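Local coordinates for protein cytosine-specific methyltransferase (Escherichia coli O157:H7 EDL933, PDB 3G7U) that probably methylates cytosine in DNA at carbon 5, taking the methyl group from S-adenosyl-L-methionine and releasing S-adenosyl-L-homocysteine, at residues Q265-S270 with D277-S282; G289-L294 with A325-F330; D202-N207 with H315-T320; Y227-G232 with V355-L360. One frame throughout, in Å; residues are numbered along the deposited sequence. Where two conformers were deposited one is given.

Contact 1: residues Q265-S270 with D277-S282; sequences QERYAS and DKISRS
R267, near the end of helix 262-269, takes hold of D277 with two nitrogens in a side-on salt bridge. NE gives its hydrogen to OD1 at 2.9 Å, with OD1 lying almost in the guanidinium plane, and NH2 reaches OD2, also at 2.9 Å, in a more bent bond of 141°. Both oxygens are met on their syn side, and the two flat groups stand 21° apart. The bend at chi3 of R267 (68°) turns the guanidinium round so that its NE edge faces the acid. This is the close-packed, well-bonded part of the contact. D277 is buried, and its OD2 carries three donors: besides R267 NH2 on the syn side, S280 N comes in on the anti side at 2.6 Å, and S280 OG joins it there at 3.1 Å. The bond from S280 N, three residues on, makes an Asx motif that folds the loop after the helix, and the same carboxylate ties that loop back to the helix. With so many donors around it, D277 is probably held in its charged form. The outer side is looser: exposed I279 lays a hydrocarbon cover on one guanidinium face, offset toward the rim, with I279 CG2 3.8 Å from R267 NH2. Buried Y268 forms an inner flank, its ring edge beside D277 and S280. Its polar links across the contact are long or weak: OH is 3.5 Å from S280 OG, and a water bonded to S282 OG reaches Y268 OH weakly. H260 meets the tyrosine ring edge-to-face.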
loop_
_atom_site.group_PDB
_atom_site.type_symbol
_atom_site.label_atom_id
_atom_site.label_comp_id
_atom_site.label_asym_id
_atom_site.label_seq_id
_atom_site.Cartn_x
_atom_site.Cartn_y
_atom_site.Cartn_z
ATOM N N GLN A 265 19.398 12.011 -21.063
ATOM C CA GLN A 265 18.160 12.157 -21.785
ATOM C C GLN A 265 18.211 11.452 -23.145
ATOM O O GLN A 265 17.241 10.818 -23.557
ATOM C CB GLN A 265 17.892 13.640 -21.955
ATOM C CG GLN A 265 16.531 14.006 -22.417
ATOM C CD GLN A 265 16.223 15.478 -22.201
ATOM O OE1 GLN A 265 15.383 16.043 -22.894
ATOM N NE2 GLN A 265 16.897 16.101 -21.241
ATOM N N GLU A 266 19.348 11.551 -23.838
ATOM C CA GLU A 266 19.481 10.913 -25.155
ATOM C C GLU A 266 19.563 9.391 -25.018
ATOM O O GLU A 266 19.006 8.641 -25.821
ATOM C CB GLU A 266 20.682 11.485 -25.917
ATOM C CG GLU A 266 20.325 12.743 -26.723
ATOM C CD GLU A 266 21.527 13.655 -27.022
ATOM O OE1 GLU A 266 22.695 13.261 -26.767
ATOM O OE2 GLU A 266 21.288 14.785 -27.511
ATOM N N ARG A 267 20.220 8.944 -23.964
ATOM C CA ARG A 267 20.296 7.542 -23.659
ATOM C C ARG A 267 18.895 6.981 -23.352
ATOM O O ARG A 267 18.550 5.907 -23.845
ATOM C CB ARG A 267 21.221 7.349 -22.481
ATOM C CG ARG A 267 22.111 6.153 -22.575
ATOM C CD ARG A 267 23.172 6.221 -21.524
ATOM N NE ARG A 267 22.624 6.068 -20.183
ATOM C CZ ARG A 267 23.018 6.791 -19.139
ATOM N NH1 ARG A 267 23.957 7.715 -19.291
ATOM N NH2 ARG A 267 22.466 6.604 -17.950
ATOM N N TYR A 268 18.090 7.712 -22.573
ATOM C CA TYR A 268 16.737 7.255 -22.239
ATOM C C TYR A 268 15.821 7.284 -23.459
ATOM O O TYR A 268 15.016 6.363 -23.658
ATOM C CB TYR A 268 16.106 8.095 -21.115
ATOM C CG TYR A 268 16.725 7.953 -19.748
ATOM C CD1 TYR A 268 17.665 6.963 -19.451
ATOM C CD2 TYR A 268 16.356 8.826 -18.720
ATOM C CE1 TYR A 268 18.221 6.848 -18.186
ATOM C CE2 TYR A 268 16.917 8.706 -17.431
ATOM C CZ TYR A 268 17.835 7.716 -17.185
ATOM O OH TYR A 268 18.381 7.632 -15.940
ATOM N N ALA A 269 15.935 8.331 -24.274
ATOM C CA ALA A 269 15.172 8.419 -25.531
ATOM C C ALA A 269 15.433 7.220 -26.440
ATOM O O ALA A 269 14.567 6.837 -27.219
ATOM C CB ALA A 269 15.493 9.706 -26.269
ATOM N N SER A 270 16.616 6.620 -26.308
ATOM C CA SER A 270 16.985 5.535 -27.201
ATOM C C SER A 270 16.516 4.167 -26.702
ATOM O O SER A 270 16.613 3.174 -27.420
ATOM C CB SER A 270 18.486 5.566 -27.478
ATOM O OG SER A 270 18.810 6.713 -28.253
ATOM N N ASP A 277 18.487 0.366 -19.013
ATOM C CA ASP A 277 19.631 1.178 -19.365
ATOM C C ASP A 277 20.868 0.527 -18.764
ATOM O O ASP A 277 20.937 0.342 -17.556
ATOM C CB ASP A 277 19.460 2.594 -18.814
ATOM C CG ASP A 277 20.639 3.493 -19.142
ATOM O OD1 ASP A 277 20.834 3.791 -20.342
ATOM O OD2 ASP A 277 21.359 3.900 -18.203
ATOM N N LYS A 278 21.837 0.177 -19.607
ATOM C CA LYS A 278 23.033 -0.552 -19.158
ATOM C C LYS A 278 23.743 0.202 -18.045
ATOM O O LYS A 278 24.229 -0.410 -17.095
ATOM C CB LYS A 278 24.007 -0.838 -20.322
ATOM C CG LYS A 278 23.706 -2.095 -21.178
ATOM C CD LYS A 278 22.354 -2.030 -21.907
ATOM C CE LYS A 278 22.130 -3.232 -22.802
ATOM N NZ LYS A 278 20.714 -3.716 -22.747
ATOM N N ILE A 279 23.747 1.533 -18.144
ATOM C CA ILE A 279 24.466 2.390 -17.193
ATOM C C ILE A 279 23.721 2.662 -15.871
ATOM O O ILE A 279 24.265 2.383 -14.804
ATOM C CB ILE A 279 24.973 3.695 -17.882
ATOM C CG1 ILE A 279 26.064 3.342 -18.906
ATOM C CG2 ILE A 279 25.516 4.682 -16.859
ATOM C CD1 ILE A 279 26.190 4.318 -20.071
ATOM N N SER A 280 22.496 3.187 -15.929
ATOM C CA SER A 280 21.763 3.547 -14.698
ATOM C C SER A 280 20.974 2.386 -14.096
ATOM O O SER A 280 20.563 2.445 -12.932
ATOM C CB SER A 280 20.828 4.742 -14.932
ATOM O OG SER A 280 19.679 4.380 -15.683
ATOM N N ARG A 281 20.763 1.344 -14.903
ATOM C CA ARG A 281 19.945 0.164 -14.540
ATOM C C ARG A 281 18.437 0.428 -14.447
ATOM O O ARG A 281 17.670 -0.454 -14.063
ATOM C CB ARG A 281 20.469 -0.562 -13.294
ATOM C CG ARG A 281 21.300 -1.787 -13.609
ATOM C CD ARG A 281 21.692 -2.523 -12.336
ATOM N NE ARG A 281 22.978 -2.056 -11.815
ATOM C CZ ARG A 281 23.140 -1.164 -10.837
ATOM N NH1 ARG A 281 24.371 -0.835 -10.458
ATOM N NH2 ARG A 281 22.089 -0.606 -10.234
ATOM N N SER A 282 18.023 1.641 -14.791
ATOM C CA SER A 282 16.618 1.955 -14.902
ATOM C C SER A 282 16.052 1.306 -16.155
ATOM O O SER A 282 16.735 1.198 -17.175
ATOM C CB SER A 282 16.424 3.469 -14.944
ATOM O OG SER A 282 16.352 4.041 -13.644
HETATM O O HOH W 1 17.723 6.220 -12.935
#

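Contact 2: residues G289-L294 with A325-F330; sequences GFCPTL and ARLQGF
C291 and L327 point their side chains at each other across the buried part of this contact. SG stands anti to the backbone N of C291 (chi1 -176°), which carries the sulfur alongside the leucine, 4.0 Å from CD1; behind it the two CB atoms also meet at 4.0 Å. It is a small apolar patch between a loop and the helix 321-328. Further along, L294 and Q328 run past one another, heading opposite ways. The tip of L294, CD1, comes to 3.6 Å from OE1 of Q328, and the bend at chi2 of the glutamine (68°) brings its amide round toward the loop. L294 is poorly ordered, so the detail here is less firm. A water bridges the same pair, accepting from L294 N at 3.0 Å and donating to Q328 OE1; the amide oxygen also takes a weak bond from R162 NE, with the L294 methyl beside it. Backbone bonds of C291 with P159 and I161 hold the loop too. On the helix side the chain turns away directly after Q328: G329, with positive phi, and the bonds F330 N to A325 O and G329 N to R326 O close the helix in a Schellman motif.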
loop_
_atom_site.group_PDB
_atom_site.type_symbol
_atom_site.label_atom_id
_atom_site.label_comp_id
_atom_site.label_asym_id
_atom_site.label_seq_id
_atom_site.Cartn_x
_atom_site.Cartn_y
_atom_site.Cartn_z
ATOM N N GLY A 289 2.489 -3.209 -21.086
ATOM C CA GLY A 289 2.904 -4.117 -20.027
ATOM C C GLY A 289 2.522 -3.507 -18.685
ATOM O O GLY A 289 1.660 -2.658 -18.629
ATOM N N PHE A 290 3.174 -3.953 -17.623
ATOM C CA PHE A 290 2.919 -3.467 -16.271
ATOM C C PHE A 290 4.212 -2.980 -15.652
ATOM O O PHE A 290 5.328 -3.283 -16.128
ATOM C CB PHE A 290 2.345 -4.603 -15.405
ATOM C CG PHE A 290 1.145 -5.280 -16.003
ATOM C CD1 PHE A 290 -0.118 -4.725 -15.872
ATOM C CD2 PHE A 290 1.282 -6.479 -16.709
ATOM C CE1 PHE A 290 -1.249 -5.334 -16.445
ATOM C CE2 PHE A 290 0.156 -7.103 -17.291
ATOM C CZ PHE A 290 -1.107 -6.534 -17.145
ATOM N N CYS A 291 4.084 -2.249 -14.552
ATOM C CA CYS A 291 5.243 -1.722 -13.866
ATOM C C CYS A 291 5.906 -2.866 -13.100
ATOM O O CYS A 291 5.225 -3.566 -12.352
ATOM C CB CYS A 291 4.798 -0.591 -12.929
ATOM S SG CYS A 291 6.135 0.256 -12.085
ATOM N N PRO A 292 7.220 -3.080 -13.283
ATOM C CA PRO A 292 7.879 -4.142 -12.502
ATOM C C PRO A 292 7.886 -3.789 -10.998
ATOM O O PRO A 292 7.406 -2.715 -10.622
ATOM C CB PRO A 292 9.314 -4.173 -13.050
ATOM C CG PRO A 292 9.365 -3.250 -14.191
ATOM C CD PRO A 292 8.160 -2.354 -14.153
ATOM N N THR A 293 8.404 -4.661 -10.141
ATOM C CA THR A 293 8.451 -4.335 -8.701
ATOM C C THR A 293 9.141 -2.973 -8.394
ATOM O O THR A 293 10.345 -2.806 -8.640
ATOM C CB THR A 293 9.099 -5.474 -7.868
ATOM O OG1 THR A 293 8.546 -6.738 -8.268
ATOM C CG2 THR A 293 8.857 -5.258 -6.352
ATOM N N LEU A 294 8.362 -2.016 -7.871
ATOM C CA LEU A 294 8.847 -0.654 -7.563
ATOM C C LEU A 294 9.857 -0.591 -6.406
ATOM O O LEU A 294 9.765 -1.348 -5.438
ATOM C CB LEU A 294 7.670 0.315 -7.304
ATOM C CG LEU A 294 6.954 0.922 -8.526
ATOM C CD1 LEU A 294 5.597 1.536 -8.174
ATOM C CD2 LEU A 294 7.843 1.961 -9.218
ATOM N N ALA A 325 2.703 6.491 -8.121
ATOM C CA ALA A 325 1.493 6.304 -7.271
ATOM C C ALA A 325 0.410 5.648 -8.083
ATOM O O ALA A 325 -0.255 4.713 -7.612
ATOM C CB ALA A 325 0.986 7.628 -6.736
ATOM N N ARG A 326 0.208 6.132 -9.327
ATOM C CA ARG A 326 -0.815 5.521 -10.148
ATOM C C ARG A 326 -0.473 4.071 -10.453
ATOM O O ARG A 326 -1.334 3.180 -10.400
ATOM C CB ARG A 326 -0.967 6.296 -11.452
ATOM C CG ARG A 326 -1.599 7.648 -11.286
ATOM C CD ARG A 326 -2.331 7.976 -12.558
ATOM N NE ARG A 326 -3.142 9.216 -12.519
ATOM C CZ ARG A 326 -3.649 9.769 -13.613
ATOM N NH1 ARG A 326 -4.352 10.899 -13.555
ATOM N NH2 ARG A 326 -3.419 9.181 -14.786
ATOM N N LEU A 327 0.774 3.816 -10.782
ATOM C CA LEU A 327 1.145 2.472 -11.133
ATOM C C LEU A 327 1.032 1.513 -9.936
ATOM O O LEU A 327 0.863 0.317 -10.113
ATOM C CB LEU A 327 2.569 2.485 -11.691
ATOM C CG LEU A 327 2.655 3.269 -13.012
ATOM C CD1 LEU A 327 4.142 3.473 -13.348
ATOM C CD2 LEU A 327 1.973 2.443 -14.160
ATOM N N GLN A 328 1.105 2.046 -8.720
ATOM C CA GLN A 328 1.017 1.207 -7.522
ATOM C C GLN A 328 -0.433 0.991 -7.092
ATOM O O GLN A 328 -0.698 0.119 -6.279
ATOM C CB GLN A 328 1.874 1.850 -6.407
ATOM C CG GLN A 328 1.971 1.146 -5.093
ATOM C CD GLN A 328 2.725 -0.157 -5.167
ATOM O OE1 GLN A 328 3.450 -0.438 -6.129
ATOM N NE2 GLN A 328 2.551 -0.978 -4.136
ATOM N N GLY A 329 -1.374 1.704 -7.709
ATOM C CA GLY A 329 -2.771 1.585 -7.378
ATOM C C GLY A 329 -3.295 2.589 -6.368
ATOM O O GLY A 329 -4.372 2.394 -5.807
ATOM N N PHE A 330 -2.580 3.692 -6.150
ATOM C CA PHE A 330 -3.093 4.741 -5.283
ATOM C C PHE A 330 -3.989 5.693 -6.075
ATOM O O PHE A 330 -3.749 5.966 -7.250
ATOM C CB PHE A 330 -1.927 5.552 -4.651
ATOM C CG PHE A 330 -1.315 4.913 -3.429
ATOM C CD1 PHE A 330 -1.823 5.182 -2.151
ATOM C CD2 PHE A 330 -0.191 4.121 -3.570
ATOM C CE1 PHE A 330 -1.228 4.604 -1.030
ATOM C CE2 PHE A 330 0.405 3.532 -2.471
ATOM C CZ PHE A 330 -0.112 3.797 -1.208
HETATM O O HOH W 2 5.390 -2.161 -7.625
#

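Contact 3: residues D202-N207 with H315-T320; sequences DIIDAN and HPRVIT
Polar bonding joins D202 to H315: NE2 of the histidine donates to OD1 at 2.8 Å, nearly in the ring plane but on the anti side of the carboxylate, with the bond bent to 144°. The carboxylate and the ring are turned 72° against each other, and the backbone O of D202 lies over one face of the same ring. That oxygen also takes a hydrogen from a water, which in turn accepts from R317 NE at 2.9 Å, making a second, solvent-mediated link between the segments. Van der Waals packing centres on I204. Its CD1 sits over one face of the R317 guanidinium, 3.4 Å from NE, and meets T320 CG2 tip to tip at 3.4 Å, which is tighter than usual for two methyl groups. The extended chain of R317 from CG to NE carries the guanidinium up to that methyl. Charge and backbone bonds fix the arginine further: NH1 gives a hydrogen to V318 O at 3.1 Å, and it also makes a salt bridge with E323. Within the loop, H315 and R317 are joined through an inverse gamma turn centred on P316. At its end, the T320 side chain N-caps helix 321-328 while E323 accepts from T320 N, consistent with a capping box.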
loop_
_atom_site.group_PDB
_atom_site.type_symbol
_atom_site.label_atom_id
_atom_site.label_comp_id
_atom_site.label_asym_id
_atom_site.label_seq_id
_atom_site.Cartn_x
_atom_site.Cartn_y
_atom_site.Cartn_z
ATOM N N ASP A 202 2.097 16.192 -20.206
ATOM C CA ASP A 202 3.286 15.816 -20.978
ATOM C C ASP A 202 4.494 16.693 -20.677
ATOM O O ASP A 202 5.641 16.298 -20.931
ATOM C CB ASP A 202 2.990 15.896 -22.491
ATOM C CG ASP A 202 2.271 14.660 -23.007
ATOM O OD1 ASP A 202 2.672 13.521 -22.645
ATOM O OD2 ASP A 202 1.290 14.829 -23.764
ATOM N N ILE A 203 4.222 17.907 -20.198
ATOM C CA ILE A 203 5.269 18.847 -19.803
ATOM C C ILE A 203 5.246 19.012 -18.296
ATOM O O ILE A 203 4.233 19.442 -17.732
ATOM C CB ILE A 203 5.090 20.249 -20.440
ATOM C CG1 ILE A 203 4.959 20.181 -21.968
ATOM C CG2 ILE A 203 6.210 21.200 -19.988
ATOM C CD1 ILE A 203 6.139 19.606 -22.685
ATOM N N ILE A 204 6.356 18.690 -17.630
ATOM C CA ILE A 204 6.330 18.795 -16.165
ATOM C C ILE A 204 7.543 19.583 -15.667
ATOM O O ILE A 204 8.489 19.797 -16.409
ATOM C CB ILE A 204 6.349 17.380 -15.489
ATOM C CG1 ILE A 204 7.539 16.567 -16.043
ATOM C CG2 ILE A 204 5.004 16.668 -15.668
ATOM C CD1 ILE A 204 7.613 15.224 -15.465
ATOM N N ASP A 205 7.453 20.073 -14.431
ATOM C CA ASP A 205 8.549 20.779 -13.781
ATOM C C ASP A 205 9.623 19.755 -13.412
ATOM O O ASP A 205 9.474 19.009 -12.436
ATOM C CB ASP A 205 8.025 21.413 -12.474
ATOM C CG ASP A 205 9.111 22.133 -11.677
ATOM O OD1 ASP A 205 10.276 22.301 -12.127
ATOM O OD2 ASP A 205 8.772 22.598 -10.594
ATOM N N ALA A 206 10.703 19.773 -14.150
ATOM C CA ALA A 206 11.861 18.953 -13.847
ATOM C C ALA A 206 12.860 19.742 -12.990
ATOM O O ALA A 206 13.481 20.719 -13.431
ATOM C CB ALA A 206 12.487 18.448 -15.139
ATOM N N ASN A 207 12.965 19.349 -11.742
ATOM C CA ASN A 207 13.905 19.947 -10.832
ATOM C C ASN A 207 14.796 18.915 -10.136
ATOM O O ASN A 207 14.822 17.765 -10.506
ATOM C CB ASN A 207 13.179 20.796 -9.817
ATOM C CG ASN A 207 12.106 20.050 -9.124
ATOM O OD1 ASN A 207 12.365 19.169 -8.349
ATOM N ND2 ASN A 207 10.896 20.377 -9.427
ATOM N N HIS A 315 8.435 9.550 -22.773
ATOM C CA HIS A 315 9.331 10.660 -22.452
ATOM C C HIS A 315 10.677 10.184 -21.973
ATOM O O HIS A 315 10.789 9.165 -21.276
ATOM C CB HIS A 315 8.703 11.606 -21.402
ATOM C CG HIS A 315 7.382 12.163 -21.818
ATOM N ND1 HIS A 315 7.214 12.888 -22.977
ATOM C CD2 HIS A 315 6.163 12.093 -21.240
ATOM C CE1 HIS A 315 5.948 13.242 -23.094
ATOM N NE2 HIS A 315 5.286 12.758 -22.060
ATOM N N PRO A 316 11.734 10.930 -22.330
ATOM C CA PRO A 316 13.068 10.519 -21.939
ATOM C C PRO A 316 13.464 10.895 -20.497
ATOM O O PRO A 316 14.387 11.674 -20.281
ATOM C CB PRO A 316 13.958 11.225 -22.970
ATOM C CG PRO A 316 13.194 12.464 -23.351
ATOM C CD PRO A 316 11.735 12.141 -23.188
ATOM N N ARG A 317 12.817 10.276 -19.502
ATOM C CA ARG A 317 12.978 10.717 -18.125
ATOM C C ARG A 317 12.512 9.604 -17.178
ATOM O O ARG A 317 11.740 8.735 -17.593
ATOM C CB ARG A 317 12.141 11.988 -17.883
ATOM C CG ARG A 317 10.669 11.847 -18.233
ATOM C CD ARG A 317 9.889 12.965 -17.583
ATOM N NE ARG A 317 8.448 12.980 -17.838
ATOM C CZ ARG A 317 7.531 12.233 -17.204
ATOM N NH1 ARG A 317 7.892 11.359 -16.269
ATOM N NH2 ARG A 317 6.240 12.395 -17.480
ATOM N N VAL A 318 12.941 9.649 -15.911
ATOM C CA VAL A 318 12.327 8.790 -14.906
ATOM C C VAL A 318 10.896 9.249 -14.673
ATOM O O VAL A 318 10.553 10.392 -14.999
ATOM C CB VAL A 318 13.105 8.820 -13.580
ATOM C CG1 VAL A 318 14.512 8.294 -13.802
ATOM C CG2 VAL A 318 13.206 10.237 -13.052
ATOM N N ILE A 319 10.044 8.360 -14.162
ATOM C CA ILE A 319 8.642 8.703 -13.876
ATOM C C ILE A 319 8.548 9.668 -12.676
ATOM O O ILE A 319 9.494 9.743 -11.889
ATOM C CB ILE A 319 7.767 7.410 -13.652
ATOM C CG1 ILE A 319 8.285 6.586 -12.457
ATOM C CG2 ILE A 319 7.684 6.585 -15.009
ATOM C CD1 ILE A 319 7.374 5.368 -12.127
ATOM N N THR A 320 7.410 10.344 -12.522
ATOM C CA THR A 320 7.172 11.255 -11.438
ATOM C C THR A 320 6.588 10.484 -10.258
ATOM O O THR A 320 6.117 9.346 -10.409
ATOM C CB THR A 320 6.141 12.331 -11.824
ATOM O OG1 THR A 320 4.898 11.690 -12.058
ATOM C CG2 THR A 320 6.560 13.068 -13.075
HETATM O O HOH W 3 8.116 15.040 -19.786
#

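Contact 4: residues Y227-G232 with V355-L360; sequences YEKLWG and VAEYIL
K229 and E357 extend toward one another from two helices and meet at a single salt bridge, NZ to OE1 at 2.7 Å. The ammonium comes in on the syn side of the carboxylate, 26° out of its plane. The second oxygen, OE2, lies 3.3 Å from the same nitrogen, NZ, so one oxygen carries the bond while the other stands a little further back. NZ has another acceptor in Q233 OE1, just beyond the segment, and so it is shared between an acid and an amide. Two shapes bring the charges together. E357 runs out straight beyond CG, and K229 is extended until its last torsion, where chi4 (-52°) turns the ammonium aside toward the acid. Neither residue is fully buried, and with just 75 Å² covered between the segments, the link rests on this pair. Backbone acceptors nearby are met from elsewhere: K229 O and G232 O both receive R21 NH2, and G232 O also receives W333 NE1. R21 belongs to helix 14-22, and the E357 side chain also touches R21. The salt bridge therefore spans from helix 225-231 to helix 353-367 next to helix 14-22, while I359 and L360 of helix 353-367 lie against strand 114-119 of the main sheet.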
loop_
_atom_site.group_PDB
_atom_site.type_symbol
_atom_site.label_atom_id
_atom_site.label_comp_id
_atom_site.label_asym_id
_atom_site.label_seq_id
_atom_site.Cartn_x
_atom_site.Cartn_y
_atom_site.Cartn_z
ATOM N N TYR A 227 -10.571 3.896 -13.197
ATOM C CA TYR A 227 -10.727 5.348 -13.138
ATOM C C TYR A 227 -11.673 5.783 -12.057
ATOM O O TYR A 227 -11.540 6.887 -11.520
ATOM C CB TYR A 227 -11.133 5.919 -14.516
ATOM C CG TYR A 227 -10.093 5.586 -15.554
ATOM C CD1 TYR A 227 -8.844 6.228 -15.548
ATOM C CD2 TYR A 227 -10.316 4.580 -16.504
ATOM C CE1 TYR A 227 -7.850 5.891 -16.468
ATOM C CE2 TYR A 227 -9.332 4.239 -17.436
ATOM C CZ TYR A 227 -8.104 4.905 -17.418
ATOM O OH TYR A 227 -7.122 4.575 -18.317
ATOM N N GLU A 228 -12.629 4.920 -11.698
ATOM C CA GLU A 228 -13.519 5.244 -10.555
ATOM C C GLU A 228 -12.720 5.191 -9.259
ATOM O O GLU A 228 -12.956 5.972 -8.344
ATOM C CB GLU A 228 -14.703 4.264 -10.408
ATOM C CG GLU A 228 -15.374 3.739 -11.687
ATOM C CD GLU A 228 -16.009 4.814 -12.599
ATOM O OE1 GLU A 228 -16.478 5.866 -12.095
ATOM O OE2 GLU A 228 -16.050 4.584 -13.841
ATOM N N LYS A 229 -11.816 4.228 -9.178
ATOM C CA LYS A 229 -10.907 4.103 -8.021
ATOM C C LYS A 229 -9.880 5.237 -8.043
ATOM O O LYS A 229 -9.476 5.758 -7.004
ATOM C CB LYS A 229 -10.199 2.748 -8.056
ATOM C CG LYS A 229 -11.105 1.592 -7.744
ATOM C CD LYS A 229 -10.322 0.346 -7.351
ATOM C CE LYS A 229 -11.303 -0.816 -6.974
ATOM N NZ LYS A 229 -12.318 -0.391 -5.944
ATOM N N LEU A 230 -9.474 5.640 -9.243
ATOM C CA LEU A 230 -8.447 6.690 -9.376
ATOM C C LEU A 230 -8.937 8.066 -8.919
ATOM O O LEU A 230 -8.216 8.775 -8.232
ATOM C CB LEU A 230 -7.890 6.733 -10.812
ATOM C CG LEU A 230 -6.633 7.556 -11.113
ATOM C CD1 LEU A 230 -5.369 6.902 -10.478
ATOM C CD2 LEU A 230 -6.440 7.642 -12.635
ATOM N N TRP A 231 -10.177 8.413 -9.275
ATOM C CA TRP A 231 -10.748 9.742 -9.053
ATOM C C TRP A 231 -11.877 9.803 -8.021
ATOM O O TRP A 231 -12.397 10.875 -7.746
ATOM C CB TRP A 231 -11.192 10.364 -10.401
ATOM C CG TRP A 231 -10.011 10.504 -11.342
ATOM C CD1 TRP A 231 -8.739 10.955 -11.007
ATOM C CD2 TRP A 231 -9.965 10.189 -12.739
ATOM N NE1 TRP A 231 -7.926 10.927 -12.121
ATOM C CE2 TRP A 231 -8.646 10.456 -13.189
ATOM C CE3 TRP A 231 -10.908 9.697 -13.658
ATOM C CZ2 TRP A 231 -8.247 10.254 -14.521
ATOM C CZ3 TRP A 231 -10.500 9.468 -14.990
ATOM C CH2 TRP A 231 -9.182 9.742 -15.399
ATOM N N GLY A 232 -12.221 8.678 -7.404
ATOM C CA GLY A 232 -13.325 8.648 -6.420
ATOM C C GLY A 232 -13.176 7.529 -5.402
ATOM O O GLY A 232 -12.046 7.214 -4.981
ATOM N N VAL A 355 -5.206 -4.114 -4.453
ATOM C CA VAL A 355 -5.033 -5.454 -3.914
ATOM C C VAL A 355 -5.554 -5.522 -2.475
ATOM O O VAL A 355 -6.359 -6.398 -2.146
ATOM C CB VAL A 355 -3.567 -5.877 -3.928
ATOM C CG1 VAL A 355 -3.395 -7.214 -3.220
ATOM C CG2 VAL A 355 -3.048 -5.957 -5.373
ATOM N N ALA A 356 -5.130 -4.565 -1.638
ATOM C CA ALA A 356 -5.592 -4.524 -0.245
ATOM C C ALA A 356 -7.112 -4.481 -0.145
ATOM O O ALA A 356 -7.688 -5.263 0.638
ATOM C CB ALA A 356 -4.951 -3.331 0.523
ATOM N N GLU A 357 -7.769 -3.646 -0.960
ATOM C CA GLU A 357 -9.229 -3.525 -0.915
ATOM C C GLU A 357 -9.906 -4.853 -1.231
ATOM O O GLU A 357 -10.856 -5.268 -0.550
ATOM C CB GLU A 357 -9.752 -2.485 -1.888
ATOM C CG GLU A 357 -11.291 -2.249 -1.719
ATOM C CD GLU A 357 -11.857 -1.361 -2.792
ATOM O OE1 GLU A 357 -11.061 -0.862 -3.632
ATOM O OE2 GLU A 357 -13.085 -1.151 -2.791
ATOM N N TYR A 358 -9.401 -5.517 -2.259
ATOM C CA TYR A 358 -10.013 -6.762 -2.683
ATOM C C TYR A 358 -10.004 -7.821 -1.604
ATOM O O TYR A 358 -11.059 -8.397 -1.326
ATOM C CB TYR A 358 -9.387 -7.292 -3.969
ATOM C CG TYR A 358 -10.373 -8.142 -4.766
ATOM C CD1 TYR A 358 -11.178 -7.561 -5.753
ATOM C CD2 TYR A 358 -10.518 -9.507 -4.516
ATOM C CE1 TYR A 358 -12.096 -8.314 -6.484
ATOM C CE2 TYR A 358 -11.439 -10.271 -5.244
ATOM C CZ TYR A 358 -12.221 -9.661 -6.229
ATOM O OH TYR A 358 -13.138 -10.392 -6.975
ATOM N N ILE A 359 -8.817 -8.078 -1.039
ATOM C CA ILE A 359 -8.613 -9.071 0.016
ATOM C C ILE A 359 -9.408 -8.731 1.277
ATOM O O ILE A 359 -10.090 -9.599 1.828
ATOM C CB ILE A 359 -7.114 -9.225 0.369
ATOM C CG1 ILE A 359 -6.279 -9.601 -0.874
ATOM C CG2 ILE A 359 -6.901 -10.211 1.523
ATOM C CD1 ILE A 359 -6.719 -10.889 -1.620
ATOM N N LEU A 360 -9.305 -7.474 1.725
ATOM C CA LEU A 360 -10.020 -7.043 2.931
ATOM C C LEU A 360 -11.553 -7.048 2.749
ATOM O O LEU A 360 -12.269 -7.273 3.720
ATOM C CB LEU A 360 -9.459 -5.684 3.416
ATOM C CG LEU A 360 -8.113 -5.865 4.172
ATOM C CD1 LEU A 360 -7.301 -4.559 4.165
ATOM C CD2 LEU A 360 -8.355 -6.344 5.638
#

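In the fold
Contacts 1 and 2 follow one another along the chain; contact 1 lies inside the loop closed by contact 3, and contacts 1 and 2 inside that closed by contact 4, while contact 3 crosses contacts 2 and 4. Contacts 1 and 3 have centres about 14 Å apart and touch where P316 packs on helix 262-269. Contact 3 leads into helix 321-328, on which contact 2 sits, with I319 against L327. R326 of that helix and F330 just beyond it then meet L230 in contact 4, about 14 Å from contact 2 between centres. Contacts 1 and 4 are the furthest apart, about 33 Å between centres. The series thus runs from an outlying loop region to helix 353-367 beside the seven-stranded sheet of the Rossmann-like methyltransferase fold.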